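Local atomic coordinates of PLP-Dependent L-Arginine Hydroxylase MppP (Streptomyces wadayamensis, PDB entry 6C9B), a protein that oxidises L-arginine with the help of pyridoxal 5'-phosphate, giving 4-hydroxy-2-ketoarginine and 2-ketoarginine as products. Residues Q59-A64 against V84-S89; H65-T70 against E264-A269; S299-E304 against V309-F314. All coordinates share one frame; numbering follows the deposited sequence.

Contact 1. Residues Q59-A64 against V84-S89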
ATOM      1  N   GLN B  59      -2.798 -13.019 -16.514  1.00 31.27           N
ATOM      2  CA  GLN B  59      -1.726 -13.557 -17.337  1.00 27.71           C
ATOM      3  C   GLN B  59      -0.441 -12.781 -17.106  1.00 27.76           C
ATOM      4  O   GLN B  59       0.637 -13.367 -16.953  1.00 27.64           O
ATOM      5  CB  GLN B  59      -2.126 -13.504 -18.806  1.00 32.46           C
ATOM      6  CG  GLN B  59      -3.320 -14.378 -19.149  1.00 33.99           C
ATOM      7  CD  GLN B  59      -3.685 -14.313 -20.614  1.00 46.72           C
ATOM      8  OE1 GLN B  59      -2.971 -13.712 -21.419  1.00 40.82           O
ATOM      9  NE2 GLN B  59      -4.806 -14.929 -20.971  1.00 46.71           N
ATOM     10  N   ILE B  60      -0.544 -11.456 -17.030  1.00 24.31           N
ATOM     11  CA  ILE B  60       0.633 -10.649 -16.743  1.00 21.14           C
ATOM     12  C   ILE B  60       1.168 -10.997 -15.362  1.00 26.07           C
ATOM     13  O   ILE B  60       2.378 -11.175 -15.166  1.00 26.12           O
ATOM     14  CB  ILE B  60       0.292  -9.153 -16.871  1.00 27.00           C
ATOM     15  CG1 ILE B  60      -0.115  -8.827 -18.312  1.00 30.64           C
ATOM     16  CG2 ILE B  60       1.491  -8.285 -16.475  1.00 25.54           C
ATOM     17  CD1 ILE B  60      -0.676  -7.416 -18.472  1.00 30.50           C
ATOM     18  N   GLU B  61       0.269 -11.134 -14.387  1.00 25.50           N
ATOM     19  CA  GLU B  61       0.703 -11.492 -13.039  1.00 24.13           C
ATOM     20  C   GLU B  61       1.395 -12.850 -13.020  1.00 21.95           C
ATOM     21  O   GLU B  61       2.450 -13.012 -12.395  1.00 24.68           O
ATOM     22  CB  GLU B  61      -0.486 -11.505 -12.095  1.00 23.59           C
ATOM     23  CG  GLU B  61      -0.075 -11.732 -10.633  1.00 22.66           C
ATOM     24  CD  GLU B  61      -1.248 -11.833  -9.680  1.00 34.77           C
ATOM     25  OE1 GLU B  61      -1.041 -11.558  -8.481  1.00 29.36           O
ATOM     26  OE2 GLU B  61      -2.363 -12.213 -10.105  1.00 28.51           O
ATOM     27  N   SER B  62       0.828 -13.838 -13.710  0.58 21.94           N
ATOM     28  CA  SER B  62       1.446 -15.160 -13.726  0.58 26.90           C
ATOM     29  C   SER B  62       2.841 -15.110 -14.338  0.58 27.13           C
ATOM     30  O   SER B  62       3.755 -15.804 -13.874  0.58 25.14           O
ATOM     31  CB  SER B  62       0.562 -16.146 -14.491  0.58 32.74           C
ATOM     32  OG  SER B  62      -0.521 -16.580 -13.688  0.58 40.77           O
ATOM     33  N   GLU B  63       3.022 -14.301 -15.385  1.00 26.78           N
ATOM     34  CA  GLU B  63       4.341 -14.189 -16.012  1.00 24.15           C
ATOM     35  C   GLU B  63       5.327 -13.463 -15.107  1.00 26.87           C
ATOM     36  O   GLU B  63       6.518 -13.806 -15.076  1.00 24.61           O
ATOM     37  CB  GLU B  63       4.217 -13.465 -17.357  1.00 30.24           C
ATOM     38  CG  GLU B  63       3.303 -14.188 -18.334  1.00 27.93           C
ATOM     39  CD  GLU B  63       2.923 -13.364 -19.554  1.00 35.44           C
ATOM     40  OE1 GLU B  63       2.337 -13.956 -20.474  1.00 35.27           O
ATOM     41  OE2 GLU B  63       3.185 -12.136 -19.590  1.00 31.21           O
ATOM     42  N   ALA B  64       4.855 -12.443 -14.391  1.00 26.04           N
ATOM     43  CA  ALA B  64       5.715 -11.715 -13.461  1.00 20.94           C
ATOM     44  C   ALA B  64       6.191 -12.632 -12.339  1.00 22.76           C
ATOM     45  O   ALA B  64       7.386 -12.681 -12.025  1.00 22.99           O
ATOM     46  CB  ALA B  64       4.981 -10.510 -12.882  1.00 22.68           C
ATOM     47  N   VAL B  84      -0.281 -16.950  -4.652  1.00 24.57           N
ATOM     48  CA  VAL B  84       0.634 -15.831  -4.479  1.00 20.24           C
ATOM     49  C   VAL B  84      -0.217 -14.573  -4.547  1.00 24.82           C
ATOM     50  O   VAL B  84      -0.755 -14.252  -5.615  1.00 25.45           O
ATOM     51  CB  VAL B  84       1.718 -15.789  -5.565  1.00 19.78           C
ATOM     52  CG1 VAL B  84       2.608 -14.509  -5.411  1.00 24.17           C
ATOM     53  CG2 VAL B  84       2.593 -17.037  -5.540  1.00 20.06           C
ATOM     54  N   LEU B  85      -0.319 -13.838  -3.437  1.00 20.57           N
ATOM     55  CA  LEU B  85      -1.108 -12.612  -3.404  1.00 18.69           C
ATOM     56  C   LEU B  85      -0.178 -11.427  -3.638  1.00 18.45           C
ATOM     57  O   LEU B  85       0.735 -11.191  -2.838  1.00 20.12           O
ATOM     58  CB  LEU B  85      -1.835 -12.458  -2.075  1.00 23.15           C
ATOM     59  CG  LEU B  85      -2.674 -13.679  -1.700  1.00 24.62           C
ATOM     60  CD1 LEU B  85      -3.253 -13.502  -0.292  1.00 27.84           C
ATOM     61  CD2 LEU B  85      -3.761 -13.884  -2.697  1.00 28.21           C
ATOM     62  N   SER B  86      -0.420 -10.667  -4.715  1.00 16.63           N
ATOM     63  CA  SER B  86       0.434  -9.521  -5.033  1.00 17.59           C
ATOM     64  C   SER B  86      -0.087  -8.297  -4.286  1.00 18.00           C
ATOM     65  O   SER B  86      -1.255  -7.917  -4.439  1.00 18.10           O
ATOM     66  CB  SER B  86       0.480  -9.246  -6.540  1.00 20.51           C
ATOM     67  OG  SER B  86       0.899 -10.392  -7.276  1.00 21.74           O
ATOM     68  N   CYS B  87       0.768  -7.718  -3.451  1.00 18.76           N
ATOM     69  CA  CYS B  87       0.435  -6.588  -2.591  1.00 17.16           C
ATOM     70  C   CYS B  87       1.214  -5.360  -3.043  1.00 15.89           C
ATOM     71  O   CYS B  87       2.249  -5.476  -3.706  1.00 16.62           O
ATOM     72  CB  CYS B  87       0.776  -6.876  -1.127  1.00 16.45           C
ATOM     73  SG  CYS B  87       0.004  -8.420  -0.549  1.00 23.04           S
ATOM     74  N   TYR B  88       0.732  -4.178  -2.653  1.00 19.25           N
ATOM     75  CA  TYR B  88       1.455  -2.946  -2.993  1.00 16.36           C
ATOM     76  C   TYR B  88       2.894  -2.942  -2.492  1.00 18.80           C
ATOM     77  O   TYR B  88       3.760  -2.295  -3.098  1.00 18.35           O
ATOM     78  CB  TYR B  88       0.743  -1.726  -2.420  1.00 16.62           C
ATOM     79  CG  TYR B  88      -0.687  -1.557  -2.848  1.00 15.80           C
ATOM     80  CD1 TYR B  88      -1.017  -1.403  -4.186  1.00 18.71           C
ATOM     81  CD2 TYR B  88      -1.699  -1.504  -1.924  1.00 14.86           C
ATOM     82  CE1 TYR B  88      -2.345  -1.226  -4.587  1.00 18.92           C
ATOM     83  CE2 TYR B  88      -3.008  -1.298  -2.306  1.00 16.77           C
ATOM     84  CZ  TYR B  88      -3.318  -1.166  -3.639  1.00 17.29           C
ATOM     85  OH  TYR B  88      -4.603  -0.993  -4.042  1.00 18.00           O
ATOM     86  N   SER B  89       3.184  -3.621  -1.395  1.00 15.38           N
ATOM     87  CA  SER B  89       4.534  -3.637  -0.861  1.00 13.64           C
ATOM     88  C   SER B  89       4.633  -4.797   0.102  1.00 15.63           C
ATOM     89  O   SER B  89       3.618  -5.342   0.549  1.00 16.57           O
ATOM     90  CB  SER B  89       4.874  -2.360  -0.113  1.00 18.59           C
ATOM     91  OG  SER B  89       4.093  -2.314   1.081  1.00 17.77           O
TER
HETATM   92  O   HOH W   1      -2.670 -11.168  -6.497  1.00 28.55           O
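E61, reaching out from helix 57-71, and S86, on strand 84-87, make the one direct hydrogen bond between the two segments. The strand is an edge strand of the seven-stranded sheet of the large domain, antiparallel to its neighbour 231-235, as in related aminotransferases. Along the helix, I60 turns to the long helix 256-291, where it packs on L259, a residue that also touches E61 and S86. E61 comes next and points at the strand. With CG anti to the backbone N (chi1 -174°) and the chain extended beyond it, the carboxylate is carried across a backbone separation of 8.2 Å between the CA atoms of E61 and S86. S86 OG donates to E61 OE1 over 2.6 Å, using the anti lone pair of that oxygen, turned away from OE2. The same OE1 receives a second proton from water 1, with 2.6 Å between OE1 and the water oxygen. That water in turn accepts from S86 N at 2.9 Å, so the strand is gripped through both its side chain and its backbone. This matters on an edge: L85 and C87 pair with strand 231-235, whereas S86 N bonds to the water and S86 O meets the hydroxyl of Y247. Beyond A64 the helix supplies H65, whose NE2 is also hydrogen-bonded to S86 OG. Since S86 spends its hydroxyl proton on E61, OG is probably the acceptor from H65. The result is a chain of carboxylate, hydroxyl and imidazole, bent sharply at OG, in which two donors on OE1 would favour an ionised E61 and polarise the serine O-H.

Contact 2. Residues H65-T70 against E264-A269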
ATOM      1  N   HIS B  65       5.272 -13.409 -11.763  1.00 23.22           N
ATOM      2  CA  HIS B  65       5.661 -14.343 -10.713  1.00 23.00           C
ATOM      3  C   HIS B  65       6.633 -15.395 -11.249  1.00 23.58           C
ATOM      4  O   HIS B  65       7.687 -15.650 -10.649  1.00 25.15           O
ATOM      5  CB  HIS B  65       4.428 -15.022 -10.114  1.00 20.93           C
ATOM      6  CG  HIS B  65       3.506 -14.102  -9.369  1.00 23.27           C
ATOM      7  ND1 HIS B  65       2.266 -14.511  -8.917  1.00 23.02           N
ATOM      8  CD2 HIS B  65       3.642 -12.810  -8.983  1.00 21.68           C
ATOM      9  CE1 HIS B  65       1.670 -13.500  -8.308  1.00 22.41           C
ATOM     10  NE2 HIS B  65       2.477 -12.453  -8.344  1.00 21.05           N
ATOM     11  N   GLN B  66       6.304 -16.020 -12.382  1.00 23.38           N
ATOM     12  CA  GLN B  66       7.212 -17.031 -12.922  1.00 25.43           C
ATOM     13  C   GLN B  66       8.606 -16.449 -13.130  1.00 28.46           C
ATOM     14  O   GLN B  66       9.610 -17.054 -12.742  1.00 24.56           O
ATOM     15  CB  GLN B  66       6.683 -17.612 -14.232  1.00 28.36           C
ATOM     16  CG  GLN B  66       7.692 -18.578 -14.866  1.00 41.54           C
ATOM     17  CD  GLN B  66       7.036 -19.688 -15.661  1.00 70.77           C
ATOM     18  OE1 GLN B  66       7.122 -20.863 -15.296  1.00 84.37           O
ATOM     19  NE2 GLN B  66       6.382 -19.324 -16.755  1.00 81.62           N
ATOM     20  N   ALA B  67       8.684 -15.243 -13.678  1.00 23.70           N
ATOM     21  CA  ALA B  67       9.986 -14.660 -13.963  1.00 24.01           C
ATOM     22  C   ALA B  67      10.778 -14.408 -12.687  1.00 24.75           C
ATOM     23  O   ALA B  67      11.982 -14.691 -12.642  1.00 26.19           O
ATOM     24  CB  ALA B  67       9.827 -13.367 -14.766  1.00 26.33           C
ATOM     25  N   TYR B  68      10.122 -13.863 -11.648  1.00 22.57           N
ATOM     26  CA  TYR B  68      10.821 -13.464 -10.426  1.00 20.68           C
ATOM     27  C   TYR B  68      11.244 -14.685  -9.604  1.00 23.11           C
ATOM     28  O   TYR B  68      12.406 -14.797  -9.191  1.00 22.76           O
ATOM     29  CB  TYR B  68       9.938 -12.509  -9.596  1.00 18.64           C
ATOM     30  CG  TYR B  68      10.646 -12.032  -8.351  1.00 22.15           C
ATOM     31  CD1 TYR B  68      11.652 -11.064  -8.420  1.00 23.13           C
ATOM     32  CD2 TYR B  68      10.350 -12.578  -7.107  1.00 21.34           C
ATOM     33  CE1 TYR B  68      12.334 -10.650  -7.297  1.00 21.85           C
ATOM     34  CE2 TYR B  68      11.048 -12.173  -5.973  1.00 19.45           C
ATOM     35  CZ  TYR B  68      12.033 -11.212  -6.083  1.00 22.39           C
ATOM     36  OH  TYR B  68      12.730 -10.811  -4.991  1.00 23.33           O
ATOM     37  N   PHE B  69      10.311 -15.610  -9.357  1.00 21.54           N
ATOM     38  CA  PHE B  69      10.632 -16.805  -8.574  1.00 21.08           C
ATOM     39  C   PHE B  69      11.713 -17.644  -9.250  1.00 25.47           C
ATOM     40  O   PHE B  69      12.636 -18.120  -8.587  1.00 23.11           O
ATOM     41  CB  PHE B  69       9.377 -17.640  -8.359  1.00 22.00           C
ATOM     42  CG  PHE B  69       8.429 -17.058  -7.351  1.00 21.02           C
ATOM     43  CD1 PHE B  69       8.684 -17.179  -6.000  1.00 25.66           C
ATOM     44  CD2 PHE B  69       7.256 -16.450  -7.755  1.00 24.72           C
ATOM     45  CE1 PHE B  69       7.808 -16.667  -5.076  1.00 25.96           C
ATOM     46  CE2 PHE B  69       6.372 -15.935  -6.830  1.00 24.97           C
ATOM     47  CZ  PHE B  69       6.659 -16.053  -5.481  1.00 25.29           C
ATOM     48  N   THR B  70      11.612 -17.853 -10.567  1.00 25.27           N
ATOM     49  CA  THR B  70      12.601 -18.694 -11.238  1.00 25.33           C
ATOM     50  C   THR B  70      13.965 -18.019 -11.264  1.00 25.95           C
ATOM     51  O   THR B  70      14.997 -18.685 -11.102  1.00 24.63           O
ATOM     52  CB  THR B  70      12.147 -19.039 -12.662  1.00 29.29           C
ATOM     53  OG1 THR B  70      12.061 -17.854 -13.447  1.00 42.46           O
ATOM     54  CG2 THR B  70      10.810 -19.714 -12.637  1.00 27.86           C
ATOM     55  N   GLU B 264       9.661  -7.680 -16.757  1.00 22.80           N
ATOM     56  CA  GLU B 264      10.752  -7.254 -17.634  1.00 23.93           C
ATOM     57  C   GLU B 264      12.063  -7.105 -16.873  1.00 24.50           C
ATOM     58  O   GLU B 264      13.121  -7.513 -17.369  1.00 27.43           O
ATOM     59  CB  GLU B 264      10.381  -5.951 -18.330  1.00 27.07           C
ATOM     60  CG  GLU B 264       9.184  -6.075 -19.241  1.00 29.96           C
ATOM     61  CD  GLU B 264       9.377  -7.151 -20.295  1.00 38.33           C
ATOM     62  OE1 GLU B 264      10.446  -7.180 -20.946  1.00 40.53           O
ATOM     63  OE2 GLU B 264       8.471  -7.995 -20.439  1.00 33.79           O
ATOM     64  N   PHE B 265      12.023  -6.524 -15.674  1.00 22.34           N
ATOM     65  CA  PHE B 265      13.248  -6.383 -14.891  1.00 22.65           C
ATOM     66  C   PHE B 265      13.790  -7.750 -14.485  1.00 24.31           C
ATOM     67  O   PHE B 265      15.012  -7.956 -14.447  1.00 24.04           O
ATOM     68  CB  PHE B 265      12.995  -5.498 -13.655  1.00 24.02           C
ATOM     69  CG  PHE B 265      13.255  -4.025 -13.906  1.00 21.32           C
ATOM     70  CD1 PHE B 265      12.361  -3.261 -14.641  1.00 25.60           C
ATOM     71  CD2 PHE B 265      14.404  -3.426 -13.427  1.00 24.45           C
ATOM     72  CE1 PHE B 265      12.626  -1.909 -14.900  1.00 28.28           C
ATOM     73  CE2 PHE B 265      14.673  -2.074 -13.676  1.00 22.42           C
ATOM     74  CZ  PHE B 265      13.785  -1.328 -14.406  1.00 23.70           C
ATOM     75  N   SER B 266      12.887  -8.696 -14.193  1.00 24.08           N
ATOM     76  CA  SER B 266      13.302 -10.049 -13.853  1.00 23.03           C
ATOM     77  C   SER B 266      13.960 -10.731 -15.037  1.00 27.10           C
ATOM     78  O   SER B 266      14.953 -11.436 -14.869  1.00 28.26           O
ATOM     79  CB  SER B 266      12.105 -10.879 -13.392  1.00 22.50           C
ATOM     80  OG  SER B 266      11.628 -10.435 -12.145  1.00 23.80           O
ATOM     81  N   ARG B 267      13.426 -10.528 -16.243  1.00 24.83           N
ATOM     82  CA  ARG B 267      14.034 -11.155 -17.414  1.00 30.39           C
ATOM     83  C   ARG B 267      15.405 -10.556 -17.717  1.00 28.90           C
ATOM     84  O   ARG B 267      16.334 -11.274 -18.107  1.00 32.06           O
ATOM     85  CB  ARG B 267      13.085 -11.030 -18.607  1.00 31.54           C
ATOM     86  CG  ARG B 267      11.833 -11.898 -18.417  1.00 39.56           C
ATOM     87  CD  ARG B 267      10.778 -11.728 -19.506  1.00 43.06           C
ATOM     88  NE  ARG B 267       9.712 -12.727 -19.350  1.00 44.64           N
ATOM     89  CZ  ARG B 267       8.590 -12.755 -20.064  1.00 46.16           C
ATOM     90  NH1 ARG B 267       8.364 -11.840 -20.999  1.00 41.94           N
ATOM     91  NH2 ARG B 267       7.689 -13.701 -19.841  1.00 63.05           N
ATOM     92  N   ASP B 268      15.544  -9.237 -17.565  1.00 28.24           N
ATOM     93  CA  ASP B 268      16.840  -8.597 -17.748  1.00 30.57           C
ATOM     94  C   ASP B 268      17.843  -9.119 -16.727  1.00 28.31           C
ATOM     95  O   ASP B 268      19.022  -9.343 -17.052  1.00 27.27           O
ATOM     96  CB  ASP B 268      16.676  -7.082 -17.622  1.00 30.35           C
ATOM     97  CG  ASP B 268      17.981  -6.356 -17.598  1.00 28.62           C
ATOM     98  OD1 ASP B 268      18.518  -6.078 -18.685  1.00 31.56           O
ATOM     99  OD2 ASP B 268      18.493  -6.071 -16.502  1.00 29.01           O
ATOM    100  N   ALA B 269      17.388  -9.287 -15.480  1.00 26.78           N
ATOM    101  CA  ALA B 269      18.226  -9.866 -14.433  1.00 27.49           C
ATOM    102  C   ALA B 269      18.663 -11.278 -14.802  1.00 29.07           C
ATOM    103  O   ALA B 269      19.821 -11.645 -14.591  1.00 27.37           O
ATOM    104  CB  ALA B 269      17.471  -9.845 -13.098  1.00 22.77           C
TER
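A67 and S266 meet methyl to methylene, with A67 CB 3.6 Å from S266 CB, at the point where two helices pass each other. On one side of this touch S266 OG lies against the backbone of Y68, 3.6 Å from Y68 CA, and close to the plane of its ring at the edge, 3.8 Å from CD1. On the exposed side the aliphatic part of R267 comes alongside, its CG 4.4 Å from A67 CB. Small residues allow this closeness: the axes of the two short helical segments approach to 8.4 Å and cross at 37°, running in roughly the same direction. In fold-type-I enzymes of this kind a long helix joins the large domain to the small one, and helix 256-291 matches that element; here it lies along helix 57-71, whose other side rests on the edge of the large-domain sheet. The S266 hydroxyl is positioned by its own helix. Its OG sits beside the backbone N (chi1 -69°) and bonds back to the carbonyl of I262, which satisfies it while it packs on Y68. R267 stretches out fully, and its NH1 makes a long salt bridge to E264 OE2 at 3.9 Å. In the other helix T70 OG1 bonds to Q66 O at 2.7 Å, reaching that carbonyl from the face opposite to T70 N. Further out, Y68 and F69 bear on L232, and the F69 ring stacks with Y77. W223, two residues after the cofactor-bearing K221, packs on S266 and A269 and meets the ring of F265 with planes at about 45°.

Contact 3. Residues S299-E304 against V309-F314; sequences SFPDPE and VERVAF
S299 and A313 form an antiparallel hydrogen-bonded pair where strand 298-299 joins 309-314 as the edge of the small-domain sheet, the two being linked as a hairpin with a broad loop. Both backbone bonds of the pair are present: S299 N to A313 O at 3.0 Å and A313 N to S299 O at 2.9 Å. The second is the straighter, with an N-H...O angle of 170°. On the face carrying both side chains, S299 OG packs 3.7 Å from A313 CB.

The charged contact joins the loop to the strand. R311 grips D302 side-on, NE bonding to OD2 and NH2 to OD1, each over 2.8 Å and each on a syn lone pair. The carboxylate and guanidinium planes are only 2° apart; a bend at chi3 (-66°) brings the arginine end round to D302.

P301 lies over one face of the guanidinium, its CG 3.9 Å from R311 NE. In a separate apolar touch, the F300 ring reaches V312 CG2 through CE1. Nearby, E310 is held by salt bridges to R285 and R289 on helix 256-291.

Beyond the bridged pair the two segments diverge, and waters span them. Water 2 accepts from D302 N and can donate to R311 O, while water 3 accepts from R311 N and lies 2.6 Å from D302 OD2.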
ATOM      1  N   SER B 299      34.985  -0.860  12.842  1.00 26.47           N
ATOM      2  CA  SER B 299      34.965  -2.247  12.411  1.00 26.86           C
ATOM      3  C   SER B 299      33.674  -2.516  11.668  1.00 28.71           C
ATOM      4  O   SER B 299      32.714  -1.734  11.725  1.00 25.60           O
ATOM      5  CB  SER B 299      35.107  -3.206  13.598  1.00 31.69           C
ATOM      6  OG  SER B 299      34.026  -3.039  14.490  1.00 29.48           O
ATOM      7  N   PHE B 300      33.645  -3.662  11.000  1.00 25.39           N
ATOM      8  CA  PHE B 300      32.497  -4.070  10.199  1.00 23.01           C
ATOM      9  C   PHE B 300      31.883  -5.331  10.769  1.00 22.53           C
ATOM     10  O   PHE B 300      32.509  -6.407  10.696  1.00 23.66           O
ATOM     11  CB  PHE B 300      32.927  -4.272   8.752  1.00 28.22           C
ATOM     12  CG  PHE B 300      33.249  -2.978   8.084  1.00 32.11           C
ATOM     13  CD1 PHE B 300      32.243  -2.236   7.493  1.00 36.03           C
ATOM     14  CD2 PHE B 300      34.522  -2.470   8.125  1.00 37.65           C
ATOM     15  CE1 PHE B 300      32.518  -1.026   6.919  1.00 34.34           C
ATOM     16  CE2 PHE B 300      34.802  -1.246   7.542  1.00 40.67           C
ATOM     17  CZ  PHE B 300      33.791  -0.538   6.954  1.00 28.45           C
ATOM     18  N   PRO B 301      30.703  -5.242  11.393  1.00 21.46           N
ATOM     19  CA  PRO B 301      30.174  -6.414  12.115  1.00 25.27           C
ATOM     20  C   PRO B 301      29.780  -7.577  11.229  1.00 25.19           C
ATOM     21  O   PRO B 301      29.715  -8.704  11.739  1.00 23.13           O
ATOM     22  CB  PRO B 301      28.958  -5.857  12.866  1.00 25.86           C
ATOM     23  CG  PRO B 301      28.732  -4.508  12.382  1.00 28.94           C
ATOM     24  CD  PRO B 301      29.963  -4.005  11.707  1.00 22.58           C
ATOM     25  N   ASP B 302      29.531  -7.363   9.936  1.00 23.58           N
ATOM     26  CA  ASP B 302      29.029  -8.407   9.040  1.00 24.62           C
ATOM     27  C   ASP B 302      30.003  -8.627   7.888  1.00 23.37           C
ATOM     28  O   ASP B 302      29.718  -8.263   6.738  1.00 22.21           O
ATOM     29  CB  ASP B 302      27.646  -8.010   8.533  1.00 21.17           C
ATOM     30  CG  ASP B 302      26.751  -7.499   9.650  1.00 22.93           C
ATOM     31  OD1 ASP B 302      26.630  -8.220  10.665  1.00 25.36           O
ATOM     32  OD2 ASP B 302      26.204  -6.385   9.523  1.00 25.17           O
ATOM     33  N   PRO B 303      31.176  -9.219   8.160  1.00 24.23           N
ATOM     34  CA  PRO B 303      32.206  -9.281   7.116  1.00 28.95           C
ATOM     35  C   PRO B 303      31.770 -10.028   5.873  1.00 24.88           C
ATOM     36  O   PRO B 303      32.257  -9.706   4.783  1.00 31.37           O
ATOM     37  CB  PRO B 303      33.388  -9.989   7.813  1.00 33.21           C
ATOM     38  CG  PRO B 303      32.838 -10.583   9.079  1.00 31.78           C
ATOM     39  CD  PRO B 303      31.667  -9.730   9.456  1.00 24.63           C
ATOM     40  N   GLU B 304      30.872 -11.008   5.995  1.00 29.77           N
ATOM     41  CA  GLU B 304      30.459 -11.844   4.873  1.00 33.45           C
ATOM     42  C   GLU B 304      29.167 -11.379   4.204  1.00 30.79           C
ATOM     43  O   GLU B 304      28.698 -12.041   3.274  1.00 25.15           O
ATOM     44  CB  GLU B 304      30.275 -13.294   5.340  1.00 34.32           C
ATOM     45  CG  GLU B 304      31.518 -13.915   5.950  1.00 57.11           C
ATOM     46  CD  GLU B 304      32.632 -14.116   4.936  1.00 79.44           C
ATOM     47  OE1 GLU B 304      32.915 -15.283   4.583  1.00 82.11           O
ATOM     48  OE2 GLU B 304      33.217 -13.109   4.483  1.00 84.74           O
ATOM     49  N   VAL B 309      22.868  -3.229   2.166  1.00 19.08           N
ATOM     50  CA  VAL B 309      23.107  -2.303   3.255  1.00 20.18           C
ATOM     51  C   VAL B 309      24.309  -2.805   4.049  1.00 21.40           C
ATOM     52  O   VAL B 309      24.632  -3.991   4.045  1.00 21.10           O
ATOM     53  CB  VAL B 309      21.868  -2.137   4.150  1.00 20.54           C
ATOM     54  CG1 VAL B 309      20.698  -1.591   3.337  1.00 20.52           C
ATOM     55  CG2 VAL B 309      21.461  -3.499   4.812  1.00 20.20           C
ATOM     56  N   GLU B 310      24.972  -1.875   4.738  1.00 21.09           N
ATOM     57  CA  GLU B 310      26.225  -2.183   5.424  1.00 22.09           C
ATOM     58  C   GLU B 310      26.244  -1.526   6.794  1.00 21.76           C
ATOM     59  O   GLU B 310      26.167  -0.300   6.896  1.00 22.36           O
ATOM     60  CB  GLU B 310      27.425  -1.704   4.583  1.00 22.18           C
ATOM     61  CG  GLU B 310      28.786  -1.868   5.221  1.00 22.18           C
ATOM     62  CD  GLU B 310      29.317  -3.303   5.195  1.00 36.95           C
ATOM     63  OE1 GLU B 310      28.581  -4.236   4.808  1.00 31.90           O
ATOM     64  OE2 GLU B 310      30.482  -3.493   5.583  1.00 49.78           O
ATOM     65  N   ARG B 311      26.441  -2.329   7.835  1.00 20.83           N
ATOM     66  CA  ARG B 311      26.631  -1.811   9.188  1.00 18.91           C
ATOM     67  C   ARG B 311      28.090  -1.455   9.418  1.00 22.12           C
ATOM     68  O   ARG B 311      29.002  -2.168   8.990  1.00 23.07           O
ATOM     69  CB  ARG B 311      26.206  -2.834  10.243  1.00 21.78           C
ATOM     70  CG  ARG B 311      24.730  -3.205  10.201  1.00 21.06           C
ATOM     71  CD  ARG B 311      24.322  -3.874  11.500  1.00 20.34           C
ATOM     72  NE  ARG B 311      24.973  -5.165  11.687  1.00 20.01           N
ATOM     73  CZ  ARG B 311      24.835  -5.903  12.786  1.00 19.56           C
ATOM     74  NH1 ARG B 311      24.098  -5.443  13.778  1.00 22.53           N
ATOM     75  NH2 ARG B 311      25.446  -7.078  12.903  1.00 23.24           N
ATOM     76  N   VAL B 312      28.302  -0.345  10.116  1.00 22.30           N
ATOM     77  CA  VAL B 312      29.627   0.092  10.527  1.00 20.80           C
ATOM     78  C   VAL B 312      29.572   0.354  12.031  1.00 25.50           C
ATOM     79  O   VAL B 312      28.655   1.025  12.512  1.00 25.40           O
ATOM     80  CB  VAL B 312      30.079   1.348   9.753  1.00 21.65           C
ATOM     81  CG1 VAL B 312      29.144   2.472   9.967  1.00 65.55           C
ATOM     82  CG2 VAL B 312      31.486   1.744  10.173  1.00 25.86           C
ATOM     83  N   ALA B 313      30.524  -0.200  12.774  1.00 23.02           N
ATOM     84  CA  ALA B 313      30.598  -0.025  14.214  1.00 23.94           C
ATOM     85  C   ALA B 313      31.752   0.891  14.572  1.00 30.58           C
ATOM     86  O   ALA B 313      32.775   0.938  13.877  1.00 28.55           O
ATOM     87  CB  ALA B 313      30.802  -1.355  14.941  1.00 23.14           C
ATOM     88  N   PHE B 314      31.608   1.591  15.686  1.00 30.95           N
ATOM     89  CA  PHE B 314      32.686   2.456  16.135  1.00 32.10           C
ATOM     90  C   PHE B 314      32.825   2.325  17.641  1.00 42.88           C
ATOM     91  O   PHE B 314      31.845   2.103  18.356  1.00 40.51           O
ATOM     92  CB  PHE B 314      32.456   3.916  15.729  1.00 41.07           C
ATOM     93  CG  PHE B 314      31.061   4.222  15.422  1.00 43.91           C
ATOM     94  CD1 PHE B 314      30.174   4.523  16.435  1.00 63.06           C
ATOM     95  CD2 PHE B 314      30.604   4.156  14.120  1.00 43.09           C
ATOM     96  CE1 PHE B 314      28.859   4.779  16.150  1.00 68.61           C
ATOM     97  CE2 PHE B 314      29.305   4.402  13.829  1.00 42.98           C
ATOM     98  CZ  PHE B 314      28.423   4.720  14.844  1.00 69.32           C
TER
HETATM   99  O   HOH W   2      29.497  -4.876   8.322  1.00 21.85           O
HETATM  100  O   HOH W   3      26.516  -5.110   7.228  1.00 23.15           O

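In the fold
Contacts 1 and 2 share helix 57-71 and adjoin, H65 and F69 of the second touching V84 and, through H65, S86 of the first. One face of the helix meets the edge strand of the large-domain sheet, another the long helix 256-291. Contact 1 is buried yet polar, a single carboxylate doing the work; contact 2 is small-residue helix packing, partly buried, with charge only at its outer rim. Contact 3 lies about 35 Å from contact 1 between centres, in the small domain, and is partly buried. It combines strand pairing with a paired salt bridge and waters. Helix 256-291 spans the distance, entering contact 2 directly and flanking contact 3 through R285, V288 and R289.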